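Carboxylesterase YbfK (Bacillus subtilis, PDB 4CCY) hydrolyses carboxylic esters to an alcohol and a carboxylate, as a bacterial carboxylesterase of the alpha/beta-hydrolase superfamily. Local coordinates at residues Leu27-Ser32 / Pro72-Trp77; Ile46-Pro51 / Gln80-Ala85; Val86-Asp91 / Ala108-Asp113; Phe138-Pro143 / Leu229-Val234. All coordinates share one frame; numbering follows the deposited sequence.

Contact 1. Residues Leu27-Ser32 / Pro72-Trp77; sequences LWPIES and PNIAAW
Ile-74 turns CG1 anti to its backbone N (chi1 -160°) and leaves CG2 between the N and the carbonyl carbon, which puts CG1 against Trp-28 and CG2 against both Trp-28 and Pro-29. CG2 stands over the face of the indole, 4.0 Å from the centroid of the five-membered ring of Trp-28 and 19° off its normal, a CH-pi contact. CG1 reaches along to the six-membered ring, 3.6 Å from CZ2 of Trp-28. The CG2 methyl also meets the proline ring, CD of Pro-29 being 3.4 Å from CG2 of Ile-74, a tight fit. The loop between helix 12-24 and strand 33-37 is thereby laid across helix 71-80 of the alpha/beta-hydrolase fold, near the protein surface. The indole also spans to the sheet, touching Ile-47, while its NE1 makes a weak hydrogen bond to OG of Ser-49. An alanine in place of Trp-28 would probably leave a gap beside Ile-74 and deprive the Ser-49 hydroxyl of this weak donor. Farther along the helix, CB of Ala-75 lies 3.9 Å from CG of Pro-29 and 4.1 Å from CG2 of Ile-30.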
loop_
_atom_site.group_PDB
_atom_site.type_symbol
_atom_site.label_atom_id
_atom_site.label_comp_id
_atom_site.label_asym_id
_atom_site.label_seq_id
_atom_site.Cartn_x
_atom_site.Cartn_y
_atom_site.Cartn_z
ATOM N N LEU A 27 -3.423 10.420 15.048
ATOM C CA LEU A 27 -3.906 9.075 15.348
ATOM C C LEU A 27 -2.765 8.084 15.573
ATOM O O LEU A 27 -3.002 6.974 16.025
ATOM C CB LEU A 27 -4.851 8.564 14.249
ATOM C CG LEU A 27 -6.141 9.368 13.997
ATOM C CD1 LEU A 27 -6.890 8.842 12.775
ATOM C CD2 LEU A 27 -7.057 9.425 15.222
ATOM N N TRP A 28 -1.535 8.482 15.251
ATOM C CA TRP A 28 -0.373 7.619 15.456
ATOM C C TRP A 28 -0.227 7.340 16.935
ATOM O O TRP A 28 -0.028 8.260 17.713
ATOM C CB TRP A 28 0.872 8.282 14.893
ATOM C CG TRP A 28 1.849 7.335 14.244
ATOM C CD1 TRP A 28 3.055 6.865 14.768
ATOM C CD2 TRP A 28 1.742 6.717 12.915
ATOM N NE1 TRP A 28 3.678 6.022 13.887
ATOM C CE2 TRP A 28 2.948 5.890 12.750
ATOM C CE3 TRP A 28 0.806 6.761 11.885
ATOM C CZ2 TRP A 28 3.188 5.156 11.592
ATOM C CZ3 TRP A 28 1.054 6.019 10.726
ATOM C CH2 TRP A 28 2.214 5.225 10.587
ATOM N N PRO A 29 -0.354 6.067 17.344
ATOM C CA PRO A 29 -0.453 5.687 18.748
ATOM C C PRO A 29 0.898 5.592 19.479
ATOM O O PRO A 29 0.924 5.391 20.696
ATOM C CB PRO A 29 -1.083 4.297 18.665
ATOM C CG PRO A 29 -0.470 3.721 17.430
ATOM C CD PRO A 29 -0.412 4.883 16.461
ATOM N N ILE A 30 2.000 5.707 18.741
ATOM C CA ILE A 30 3.341 5.590 19.318
ATOM C C ILE A 30 4.252 6.698 18.782
ATOM O O ILE A 30 3.886 7.411 17.849
ATOM C CB ILE A 30 3.966 4.193 19.051
ATOM C CG1 ILE A 30 4.179 3.973 17.545
ATOM C CG2 ILE A 30 3.116 3.085 19.693
ATOM C CD1 ILE A 30 4.733 2.611 17.168
ATOM N N GLU A 31 5.433 6.832 19.383
ATOM C CA GLU A 31 6.459 7.776 18.917
ATOM C C GLU A 31 7.020 7.318 17.584
ATOM O O GLU A 31 7.063 6.124 17.303
ATOM C CB GLU A 31 7.603 7.881 19.937
ATOM C CG GLU A 31 7.178 8.324 21.328
ATOM C CD GLU A 31 6.534 9.703 21.341
ATOM O OE1 GLU A 31 7.030 10.610 20.634
ATOM O OE2 GLU A 31 5.530 9.892 22.070
ATOM N N SER A 32 7.452 8.264 16.762
ATOM C CA SER A 32 8.004 7.932 15.455
ATOM C C SER A 32 8.867 9.057 14.930
ATOM O O SER A 32 8.808 10.181 15.425
ATOM C CB SER A 32 6.884 7.648 14.458
ATOM O OG SER A 32 6.122 8.817 14.259
ATOM N N PRO A 72 -3.993 2.074 12.868
ATOM C CA PRO A 72 -4.510 1.025 13.771
ATOM C C PRO A 72 -3.707 -0.283 13.732
ATOM O O PRO A 72 -4.057 -1.247 14.405
ATOM C CB PRO A 72 -5.924 0.788 13.239
ATOM C CG PRO A 72 -5.829 1.102 11.784
ATOM C CD PRO A 72 -4.713 2.080 11.579
ATOM N N ASN A 73 -2.646 -0.316 12.935
ATOM C CA ASN A 73 -1.796 -1.495 12.840
ATOM C C ASN A 73 -0.399 -1.252 13.408
ATOM O O ASN A 73 0.298 -2.195 13.789
ATOM C CB ASN A 73 -1.698 -1.925 11.386
ATOM C CG ASN A 73 -3.020 -1.802 10.666
ATOM O OD1 ASN A 73 -3.223 -0.849 9.927
ATOM N ND2 ASN A 73 -3.942 -2.741 10.911
ATOM N N ILE A 74 -0.001 0.018 13.473
ATOM C CA ILE A 74 1.399 0.347 13.726
ATOM C C ILE A 74 1.909 -0.036 15.119
ATOM O O ILE A 74 3.055 -0.467 15.256
ATOM C CB ILE A 74 1.762 1.802 13.310
ATOM C CG1 ILE A 74 3.275 1.951 13.131
ATOM C CG2 ILE A 74 1.167 2.842 14.241
ATOM C CD1 ILE A 74 3.760 1.268 11.866
ATOM N N ALA A 75 1.072 0.088 16.145
ATOM C CA ALA A 75 1.524 -0.305 17.492
ATOM C C ALA A 75 1.859 -1.802 17.564
ATOM O O ALA A 75 2.922 -2.173 18.067
ATOM C CB ALA A 75 0.513 0.080 18.566
ATOM N N ALA A 76 0.967 -2.651 17.055
ATOM C CA ALA A 76 1.213 -4.107 17.055
ATOM C C ALA A 76 2.507 -4.484 16.320
ATOM O O ALA A 76 3.334 -5.244 16.837
ATOM C CB ALA A 76 0.028 -4.856 16.462
ATOM N N TRP A 77 2.697 -3.927 15.125
ATOM C CA TRP A 77 3.839 -4.313 14.298
ATOM C C TRP A 77 5.156 -3.726 14.739
ATOM O O TRP A 77 6.217 -4.302 14.475
ATOM C CB TRP A 77 3.565 -4.023 12.834
ATOM C CG TRP A 77 2.374 -4.790 12.301
ATOM C CD1 TRP A 77 1.815 -5.969 12.814
ATOM C CD2 TRP A 77 1.570 -4.466 11.117
ATOM N NE1 TRP A 77 0.742 -6.370 12.056
ATOM C CE2 TRP A 77 0.541 -5.512 11.020
ATOM C CE3 TRP A 77 1.589 -3.445 10.169
ATOM C CZ2 TRP A 77 -0.409 -5.512 10.011
ATOM C CZ3 TRP A 77 0.633 -3.465 9.153
ATOM C CH2 TRP A 77 -0.342 -4.468 9.077
#

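Contact 2. Residues Ile46-Pro51 / Gln80-Ala85; sequences IIASGP and QFRTYA
Arg-82 lays one face of its guanidinium over CB of Ala-48, which is 3.5 Å from NH2. Its CG is anti to the backbone N (chi1 -178°) and the chain bends at chi2 (67°), which folds the head back across the neighbouring strand. NH1 then donates to O of Gly-50 at 2.9 Å, a bent bond with the oxygen tilted out of the guanidinium plane. Water 2, at the guanidinium edge, accepts from the same NH1 and donates to O of Ala-48, while NH2 forms a salt bridge with Glu-33. On the face shared with Ala-48, CD1 of Tyr-84 lies 3.8 Å from the alanine CB, and CG2 of Ile-46 meets the edge of the phenol ring. Strands 46-49 and 82-85 run antiparallel at 164° in the mixed sheet of the alpha/beta-hydrolase fold. Ile-47 and Ala-85 form a hydrogen-bonded pair, its N-to-O bonds 2.9 Å from Ile-47 N to Ala-85 O and 2.8 Å from Ala-85 N to Ile-47 O; Ser-49 and Thr-83 form another. Water 1 joins the backbone O of Ile-47 to the hydroxyls of Ser-49 and Thr-83, and OG1 of Thr-83 also bonds to Ser-78. Gly-50 has a positive phi, at which a CB would press on the preceding carbonyl oxygen; it would also clash with O of Phe-81. Strand 33-37 borders the 42-49 strand and strand 56-60 borders 82-86 in parallel, with helix 71-80 against the face that carries Ser-49 and Thr-83.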
loop_
_atom_site.group_PDB
_atom_site.type_symbol
_atom_site.label_atom_id
_atom_site.label_comp_id
_atom_site.label_asym_id
_atom_site.label_seq_id
_atom_site.Cartn_x
_atom_site.Cartn_y
_atom_site.Cartn_z
ATOM N N ILE A 46 9.361 9.005 4.851
ATOM C CA ILE A 46 9.331 7.812 5.712
ATOM C C ILE A 46 8.827 8.175 7.110
ATOM O O ILE A 46 9.259 9.173 7.681
ATOM C CB ILE A 46 10.751 7.203 5.894
ATOM C CG1 ILE A 46 11.530 7.126 4.568
ATOM C CG2 ILE A 46 10.696 5.881 6.669
ATOM C CD1 ILE A 46 11.055 6.092 3.573
ATOM N N ILE A 47 7.928 7.359 7.662
ATOM C CA ILE A 47 7.640 7.410 9.085
ATOM C C ILE A 47 8.159 6.120 9.725
ATOM O O ILE A 47 7.671 5.048 9.407
ATOM C CB ILE A 47 6.143 7.597 9.380
ATOM C CG1 ILE A 47 5.630 8.888 8.725
ATOM C CG2 ILE A 47 5.906 7.619 10.886
ATOM C CD1 ILE A 47 4.131 9.103 8.806
ATOM N N ALA A 48 9.154 6.244 10.608
ATOM C CA ALA A 48 9.825 5.090 11.226
ATOM C C ALA A 48 9.485 4.930 12.713
ATOM O O ALA A 48 9.508 5.899 13.479
ATOM C CB ALA A 48 11.337 5.196 11.046
ATOM N N SER A 49 9.166 3.706 13.113
ATOM C CA SER A 49 8.805 3.416 14.511
ATOM C C SER A 49 9.396 2.081 14.957
ATOM O O SER A 49 9.884 1.316 14.136
ATOM C CB SER A 49 7.285 3.406 14.683
ATOM O OG SER A 49 6.661 4.386 13.861
ATOM N N GLY A 50 9.355 1.808 16.259
ATOM C CA GLY A 50 9.787 0.513 16.761
ATOM C C GLY A 50 11.251 0.477 17.141
ATOM O O GLY A 50 11.977 1.427 16.861
ATOM N N PRO A 51 11.691 -0.628 17.785
ATOM C CA PRO A 51 13.053 -0.718 18.318
ATOM C C PRO A 51 14.083 -0.713 17.197
ATOM O O PRO A 51 13.918 -1.417 16.201
ATOM C CB PRO A 51 13.066 -2.069 19.064
ATOM C CG PRO A 51 11.637 -2.513 19.137
ATOM C CD PRO A 51 10.942 -1.883 17.976
ATOM N N GLN A 80 7.746 -5.547 17.600
ATOM C CA GLN A 80 8.734 -6.566 17.243
ATOM C C GLN A 80 9.559 -6.197 16.026
ATOM O O GLN A 80 10.554 -6.853 15.732
ATOM C CB GLN A 80 8.046 -7.912 17.017
ATOM C CG GLN A 80 8.150 -8.858 18.209
ATOM C CD GLN A 80 6.928 -9.734 18.370
ATOM O OE1 GLN A 80 5.844 -9.252 18.731
ATOM N NE2 GLN A 80 7.092 -11.024 18.115
ATOM N N PHE A 81 9.143 -5.151 15.316
ATOM C CA PHE A 81 9.842 -4.733 14.103
ATOM C C PHE A 81 10.158 -3.248 14.108
ATOM O O PHE A 81 9.419 -2.441 14.673
ATOM C CB PHE A 81 9.023 -5.085 12.854
ATOM C CG PHE A 81 8.738 -6.551 12.716
ATOM C CD1 PHE A 81 9.688 -7.411 12.167
ATOM C CD2 PHE A 81 7.530 -7.081 13.153
ATOM C CE1 PHE A 81 9.426 -8.768 12.047
ATOM C CE2 PHE A 81 7.269 -8.441 13.043
ATOM C CZ PHE A 81 8.216 -9.281 12.490
ATOM N N ARG A 82 11.267 -2.902 13.476
ATOM C CA ARG A 82 11.521 -1.527 13.106
ATOM C C ARG A 82 10.732 -1.298 11.816
ATOM O O ARG A 82 11.111 -1.807 10.758
ATOM C CB ARG A 82 13.019 -1.304 12.891
ATOM C CG ARG A 82 13.406 0.129 12.535
ATOM C CD ARG A 82 13.164 1.108 13.679
ATOM N NE ARG A 82 13.660 2.449 13.345
ATOM C CZ ARG A 82 13.280 3.577 13.944
ATOM N NH1 ARG A 82 12.388 3.550 14.930
ATOM N NH2 ARG A 82 13.791 4.739 13.555
ATOM N N THR A 83 9.613 -0.582 11.925
ATOM C CA THR A 83 8.734 -0.328 10.779
ATOM C C THR A 83 9.073 0.973 10.077
ATOM O O THR A 83 9.300 2.000 10.717
ATOM C CB THR A 83 7.247 -0.246 11.178
ATOM O OG1 THR A 83 7.095 0.740 12.218
ATOM C CG2 THR A 83 6.727 -1.617 11.652
ATOM N N TYR A 84 9.083 0.911 8.755
ATOM C CA TYR A 84 9.290 2.064 7.907
ATOM C C TYR A 84 8.062 2.231 7.017
ATOM O O TYR A 84 7.872 1.466 6.086
ATOM C CB TYR A 84 10.513 1.852 7.038
ATOM C CG TYR A 84 11.818 1.703 7.801
ATOM C CD1 TYR A 84 12.451 2.816 8.366
ATOM C CD2 TYR A 84 12.432 0.455 7.929
ATOM C CE1 TYR A 84 13.657 2.687 9.031
ATOM C CE2 TYR A 84 13.644 0.315 8.597
ATOM C CZ TYR A 84 14.250 1.428 9.147
ATOM O OH TYR A 84 15.448 1.298 9.816
ATOM N N ALA A 85 7.233 3.229 7.309
ATOM C CA ALA A 85 6.038 3.480 6.511
ATOM C C ALA A 85 6.396 4.456 5.395
ATOM O O ALA A 85 6.700 5.636 5.640
ATOM C CB ALA A 85 4.906 4.021 7.374
HETATM O O HOH W 1 6.448 3.450 11.348
HETATM O O HOH W 2 11.589 6.145 15.518
#

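Contact 3. Residues Val86-Asp91 / Ala108-Asp113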
loop_
_atom_site.group_PDB
_atom_site.type_symbol
_atom_site.label_atom_id
_atom_site.label_comp_id
_atom_site.label_asym_id
_atom_site.label_seq_id
_atom_site.Cartn_x
_atom_site.Cartn_y
_atom_site.Cartn_z
ATOM N N VAL A 86 6.355 3.947 4.170
ATOM C CA VAL A 86 6.894 4.652 3.009
ATOM C C VAL A 86 5.758 5.264 2.178
ATOM O O VAL A 86 4.820 4.549 1.781
ATOM C CB VAL A 86 7.728 3.684 2.134
ATOM C CG1 VAL A 86 8.274 4.388 0.896
ATOM C CG2 VAL A 86 8.844 3.026 2.950
ATOM N N ASP A 87 5.858 6.571 1.906
ATOM C CA ASP A 87 4.858 7.273 1.086
ATOM C C ASP A 87 5.191 7.045 -0.376
ATOM O O ASP A 87 6.250 7.445 -0.834
ATOM C CB ASP A 87 4.799 8.784 1.397
ATOM C CG ASP A 87 3.859 9.118 2.559
ATOM O OD1 ASP A 87 3.279 8.183 3.168
ATOM O OD2 ASP A 87 3.719 10.320 2.899
ATOM N N ILE A 88 4.293 6.385 -1.098
ATOM C CA ILE A 88 4.577 6.027 -2.488
ATOM C C ILE A 88 4.681 7.299 -3.319
ATOM O O ILE A 88 3.748 8.093 -3.378
ATOM C CB ILE A 88 3.521 5.048 -3.070
ATOM C CG1 ILE A 88 3.490 3.753 -2.239
ATOM C CG2 ILE A 88 3.811 4.769 -4.550
ATOM C CD1 ILE A 88 2.206 2.958 -2.384
ATOM N N ILE A 89 5.842 7.485 -3.935
ATOM C CA ILE A 89 6.131 8.672 -4.701
ATOM C C ILE A 89 5.260 8.695 -5.962
ATOM O O ILE A 89 5.084 7.662 -6.625
ATOM C CB ILE A 89 7.655 8.778 -4.971
ATOM C CG1 ILE A 89 8.077 10.239 -5.204
ATOM C CG2 ILE A 89 8.119 7.833 -6.077
ATOM C CD1 ILE A 89 9.562 10.473 -4.930
ATOM N N GLY A 90 4.670 9.853 -6.247
ATOM C CA GLY A 90 3.748 9.986 -7.380
ATOM C C GLY A 90 2.283 9.832 -6.999
ATOM O O GLY A 90 1.394 9.877 -7.857
ATOM N N ASP A 91 2.030 9.670 -5.706
ATOM C CA ASP A 91 0.671 9.648 -5.171
ATOM C C ASP A 91 0.502 10.836 -4.202
ATOM O O ASP A 91 1.478 11.536 -3.883
ATOM C CB ASP A 91 0.412 8.292 -4.497
ATOM C CG ASP A 91 -1.032 8.111 -4.018
ATOM O OD1 ASP A 91 -1.950 8.786 -4.533
ATOM O OD2 ASP A 91 -1.244 7.281 -3.103
ATOM N N ALA A 108 10.483 -0.949 -8.939
ATOM C CA ALA A 108 11.453 -1.756 -8.196
ATOM C C ALA A 108 12.769 -1.008 -7.973
ATOM O O ALA A 108 13.386 -1.148 -6.921
ATOM C CB ALA A 108 11.682 -3.100 -8.874
ATOM N N GLU A 109 13.181 -0.195 -8.941
ATOM C CA GLU A 109 14.373 0.647 -8.752
ATOM C C GLU A 109 14.166 1.699 -7.660
ATOM O O GLU A 109 15.058 1.919 -6.834
ATOM C CB GLU A 109 14.859 1.277 -10.072
ATOM C CG GLU A 109 15.485 0.277 -11.048
ATOM C CD GLU A 109 16.704 -0.437 -10.466
ATOM O OE1 GLU A 109 17.630 0.248 -9.987
ATOM O OE2 GLU A 109 16.754 -1.691 -10.482
ATOM N N TRP A 110 12.988 2.324 -7.648
ATOM C CA TRP A 110 12.598 3.250 -6.582
ATOM C C TRP A 110 12.751 2.601 -5.217
ATOM O O TRP A 110 13.362 3.176 -4.329
ATOM C CB TRP A 110 11.152 3.733 -6.776
ATOM C CG TRP A 110 10.592 4.466 -5.571
ATOM C CD1 TRP A 110 11.087 5.623 -4.977
ATOM C CD2 TRP A 110 9.422 4.100 -4.767
ATOM N NE1 TRP A 110 10.315 5.997 -3.903
ATOM C CE2 TRP A 110 9.310 5.117 -3.712
ATOM C CE3 TRP A 110 8.486 3.074 -4.814
ATOM C CZ2 TRP A 110 8.286 5.091 -2.762
ATOM C CZ3 TRP A 110 7.473 3.048 -3.837
ATOM C CH2 TRP A 110 7.378 4.033 -2.839
ATOM N N MET A 111 12.213 1.389 -5.060
ATOM C CA MET A 111 12.267 0.685 -3.775
ATOM C C MET A 111 13.676 0.266 -3.372
ATOM O O MET A 111 13.998 0.297 -2.183
ATOM C CB MET A 111 11.303 -0.511 -3.739
ATOM C CG MET A 111 11.118 -1.178 -2.365
ATOM S SD MET A 111 10.672 -0.118 -0.942
ATOM C CE MET A 111 9.378 0.923 -1.632
ATOM N N LYS A 112 14.506 -0.136 -4.345
ATOM C CA LYS A 112 15.924 -0.414 -4.073
ATOM C C LYS A 112 16.635 0.813 -3.505
ATOM O O LYS A 112 17.390 0.688 -2.545
ATOM C CB LYS A 112 16.667 -0.916 -5.319
ATOM C CG LYS A 112 16.395 -2.363 -5.682
ATOM C CD LYS A 112 17.337 -2.811 -6.794
ATOM C CE LYS A 112 16.734 -3.963 -7.574
ATOM N NZ LYS A 112 17.646 -4.363 -8.680
ATOM N N ASP A 113 16.374 1.988 -4.081
ATOM C CA ASP A 113 16.929 3.254 -3.569
ATOM C C ASP A 113 16.461 3.530 -2.136
ATOM O O ASP A 113 17.236 3.990 -1.301
ATOM C CB ASP A 113 16.501 4.446 -4.438
ATOM C CG ASP A 113 17.196 4.502 -5.785
ATOM O OD1 ASP A 113 18.066 3.658 -6.087
ATOM O OD2 ASP A 113 16.852 5.428 -6.564
#
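The chain leaves strand 82-86 at Val-86 and makes a type II beta turn from Ile-88 to Asp-91, with Gly-90 at a positive phi (96°), and its nearest CA-CA approach to helix 104-118 is 8.6 Å, between Ile-89 and Trp-110. Trp-110 bridges that distance. Its CG is anti to the backbone N (chi1 168°), which sends the indole out from the helix to the loop. CG2 of Ile-89 sits over one face, 3.7 Å from the centroid of the five-membered ring of Trp-110, in a CH-pi contact. CE of Met-111 lies against the opposite face, toward the rim, so the ring is held between the two. In this alpha/beta-hydrolase fold the helix thus packs against the loop that follows strand 82-86, an inner strand of the sheet, and Ile-88 touches the probable nucleophile elbow around Ser-129. At the far end of the indole, CH2 of Trp-110 comes within 3.5 Å of CA of Ile-88, and CZ2 within 3.7 Å of CG1 of Val-86. An alanine in place of Trp-110 would probably open a gap between Ile-89 and Met-111 and leave OG1 of Thr-44 without the hydrogen bond it takes from NE1.

Contact 4. Residues Phe138-Pro143 / Leu229-Val234; sequences FLLRAP and LKSIQV
In the alpha/beta-hydrolase fold, helix 130-141 follows strand 123-128 and the probable nucleophile elbow at Ser-129, and here its C-terminal end meets the chain as it runs from helix 226-230 toward strand 236-241. Apolar side chains carry most of the contact, and no direct hydrogen bond crosses it. Ile-232 is shared by two leucines: its CG1 lies 3.7 Å from CD1 of Leu-139 and 3.6 Å from CD2 of Leu-140, so one carbon is gripped by branches from consecutive helix residues. Leu-139 has CG between the backbone N and the carbonyl carbon (chi1 62°), an unusual choice in a helix, which turns CD1 toward Ile-232; its CB meanwhile lies 3.9 Å from CG2 of Val-234. CD2 of Leu-140 also reaches OG of Ser-231, a hydroxyl whose hydrogen bond is to the backbone O of Glu-228. Past the helix, where Ala-142 is the first residue to leave helical angles, Pro-143 sets its ring against the amide end of Gln-233. That side chain runs extended beyond CG, and CB of Pro-143 lies 3.8 Å from NE2 of Gln-233. Val-234 flanks the same proline with CG1. On the inner side Leu-139 touches Val-146 and Ala-149 of strand 146-152, whereas Ile-232 touches Val-260. Where the backbones come near, water 3 mediates: it donates to O of Leu-139 at 2.8 Å and accepts from N of Gln-233 at 3.1 Å.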
loop_
_atom_site.group_PDB
_atom_site.type_symbol
_atom_site.label_atom_id
_atom_site.label_comp_id
_atom_site.label_asym_id
_atom_site.label_seq_id
_atom_site.Cartn_x
_atom_site.Cartn_y
_atom_site.Cartn_z
ATOM N N PHE A 138 8.016 -5.970 -6.534
ATOM C CA PHE A 138 9.326 -5.970 -5.860
ATOM C C PHE A 138 9.884 -7.369 -5.563
ATOM O O PHE A 138 11.042 -7.649 -5.871
ATOM C CB PHE A 138 9.304 -5.093 -4.579
ATOM C CG PHE A 138 10.680 -4.828 -4.009
ATOM C CD1 PHE A 138 11.598 -4.065 -4.713
ATOM C CD2 PHE A 138 11.063 -5.370 -2.777
ATOM C CE1 PHE A 138 12.874 -3.829 -4.203
ATOM C CE2 PHE A 138 12.330 -5.139 -2.260
ATOM C CZ PHE A 138 13.236 -4.361 -2.972
ATOM N N LEU A 139 9.079 -8.253 -4.973
ATOM C CA LEU A 139 9.564 -9.595 -4.638
ATOM C C LEU A 139 9.903 -10.414 -5.900
ATOM O O LEU A 139 10.758 -11.301 -5.848
ATOM C CB LEU A 139 8.579 -10.347 -3.723
ATOM C CG LEU A 139 7.176 -10.649 -4.259
ATOM C CD1 LEU A 139 7.157 -11.931 -5.072
ATOM C CD2 LEU A 139 6.175 -10.713 -3.117
ATOM N N LEU A 140 9.242 -10.111 -7.022
ATOM C CA LEU A 140 9.570 -10.733 -8.308
ATOM C C LEU A 140 10.877 -10.202 -8.878
ATOM O O LEU A 140 11.693 -10.965 -9.388
ATOM C CB LEU A 140 8.457 -10.502 -9.334
ATOM C CG LEU A 140 7.175 -11.333 -9.272
ATOM C CD1 LEU A 140 6.127 -10.733 -10.199
ATOM C CD2 LEU A 140 7.444 -12.784 -9.651
ATOM N N ARG A 141 11.066 -8.889 -8.821
ATOM C CA ARG A 141 12.242 -8.271 -9.439
ATOM C C ARG A 141 13.434 -8.169 -8.499
ATOM O O ARG A 141 14.558 -8.015 -8.957
ATOM C CB ARG A 141 11.913 -6.871 -9.953
ATOM C CG ARG A 141 11.079 -6.859 -11.215
ATOM C CD ARG A 141 10.538 -5.467 -11.479
ATOM N NE ARG A 141 9.653 -5.452 -12.638
ATOM C CZ ARG A 141 10.074 -5.389 -13.902
ATOM N NH1 ARG A 141 11.369 -5.337 -14.183
ATOM N NH2 ARG A 141 9.191 -5.391 -14.889
ATOM N N ALA A 142 13.190 -8.209 -7.192
ATOM C CA ALA A 142 14.289 -8.107 -6.228
ATOM C C ALA A 142 14.125 -9.069 -5.064
ATOM O O ALA A 142 14.202 -8.650 -3.911
ATOM C CB ALA A 142 14.451 -6.677 -5.731
ATOM N N PRO A 143 13.938 -10.377 -5.364
ATOM C CA PRO A 143 13.667 -11.338 -4.296
ATOM C C PRO A 143 14.783 -11.390 -3.266
ATOM O O PRO A 143 14.524 -11.699 -2.116
ATOM C CB PRO A 143 13.578 -12.679 -5.034
ATOM C CG PRO A 143 14.338 -12.479 -6.305
ATOM C CD PRO A 143 14.132 -11.037 -6.672
ATOM N N LEU A 229 3.921 -15.444 -11.732
ATOM C CA LEU A 229 3.447 -15.887 -10.418
ATOM C C LEU A 229 4.053 -17.229 -9.992
ATOM O O LEU A 229 4.395 -17.416 -8.817
ATOM C CB LEU A 229 1.917 -15.948 -10.387
ATOM C CG LEU A 229 1.142 -14.610 -10.445
ATOM C CD1 LEU A 229 -0.343 -14.869 -10.271
ATOM C CD2 LEU A 229 1.607 -13.621 -9.387
ATOM N N LYS A 230 4.200 -18.150 -10.946
ATOM C CA LYS A 230 4.814 -19.450 -10.670
ATOM C C LYS A 230 6.281 -19.323 -10.259
ATOM O O LYS A 230 6.813 -20.226 -9.616
ATOM C CB LYS A 230 4.704 -20.381 -11.881
ATOM C CG LYS A 230 3.298 -20.871 -12.186
ATOM C CD LYS A 230 3.134 -21.206 -13.670
ATOM C CE LYS A 230 3.617 -22.602 -13.989
ATOM N NZ LYS A 230 3.378 -22.966 -15.418
ATOM N N SER A 231 6.917 -18.199 -10.619
ATOM C CA SER A 231 8.346 -17.972 -10.357
ATOM C C SER A 231 8.651 -17.351 -8.996
ATOM O O SER A 231 9.814 -17.214 -8.635
ATOM C CB SER A 231 8.960 -17.096 -11.448
ATOM O OG SER A 231 8.633 -15.725 -11.253
ATOM N N ILE A 232 7.618 -16.974 -8.242
ATOM C CA ILE A 232 7.808 -16.384 -6.908
ATOM C C ILE A 232 8.552 -17.355 -5.980
ATOM O O ILE A 232 8.165 -18.521 -5.847
ATOM C CB ILE A 232 6.460 -15.950 -6.276
ATOM C CG1 ILE A 232 5.873 -14.767 -7.059
ATOM C CG2 ILE A 232 6.621 -15.636 -4.784
ATOM C CD1 ILE A 232 4.410 -14.495 -6.789
ATOM N N GLN A 233 9.613 -16.849 -5.352
ATOM C CA GLN A 233 10.512 -17.631 -4.515
ATOM C C GLN A 233 10.626 -17.108 -3.075
ATOM O O GLN A 233 11.620 -17.403 -2.401
ATOM C CB GLN A 233 11.921 -17.699 -5.163
ATOM C CG GLN A 233 12.594 -16.344 -5.400
ATOM C CD GLN A 233 13.993 -16.443 -5.998
ATOM O OE1 GLN A 233 14.154 -16.728 -7.183
ATOM N NE2 GLN A 233 15.021 -16.173 -5.179
ATOM N N VAL A 234 9.647 -16.326 -2.612
ATOM C CA VAL A 234 9.637 -15.852 -1.208
ATOM C C VAL A 234 8.281 -16.149 -0.560
ATOM O O VAL A 234 7.286 -16.284 -1.272
ATOM C CB VAL A 234 9.971 -14.335 -1.060
ATOM C CG1 VAL A 234 11.181 -13.933 -1.910
ATOM C CG2 VAL A 234 8.766 -13.453 -1.375
HETATM O O HOH W 3 10.345 -13.994 -6.379
#

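How the contacts relate
Contacts 2 and 3 are buried, contact 4 is partly so, and contact 1 lies at the surface. Contacts 1 and 2 touch and interlock along the chain: helix 71-80 and strand 82-86 follow one another, and CD1 of Ile-74 packs against OG1 of Thr-83. Contact 2 meets contact 3 through Ile-46 and Val-86, as strand 82-86 runs on into the loop. Contacts 3 and 4 share a boundary at helices 104-118 and 130-141, where Met-111 packs on Phe-138. Chemistry follows place: contact 2 relies on strand hydrogen bonds, waters and an arginine, contacts 1 and 3 each on a tryptophan under an isoleucine methyl, and contact 4 on aliphatic branches and one bridging water.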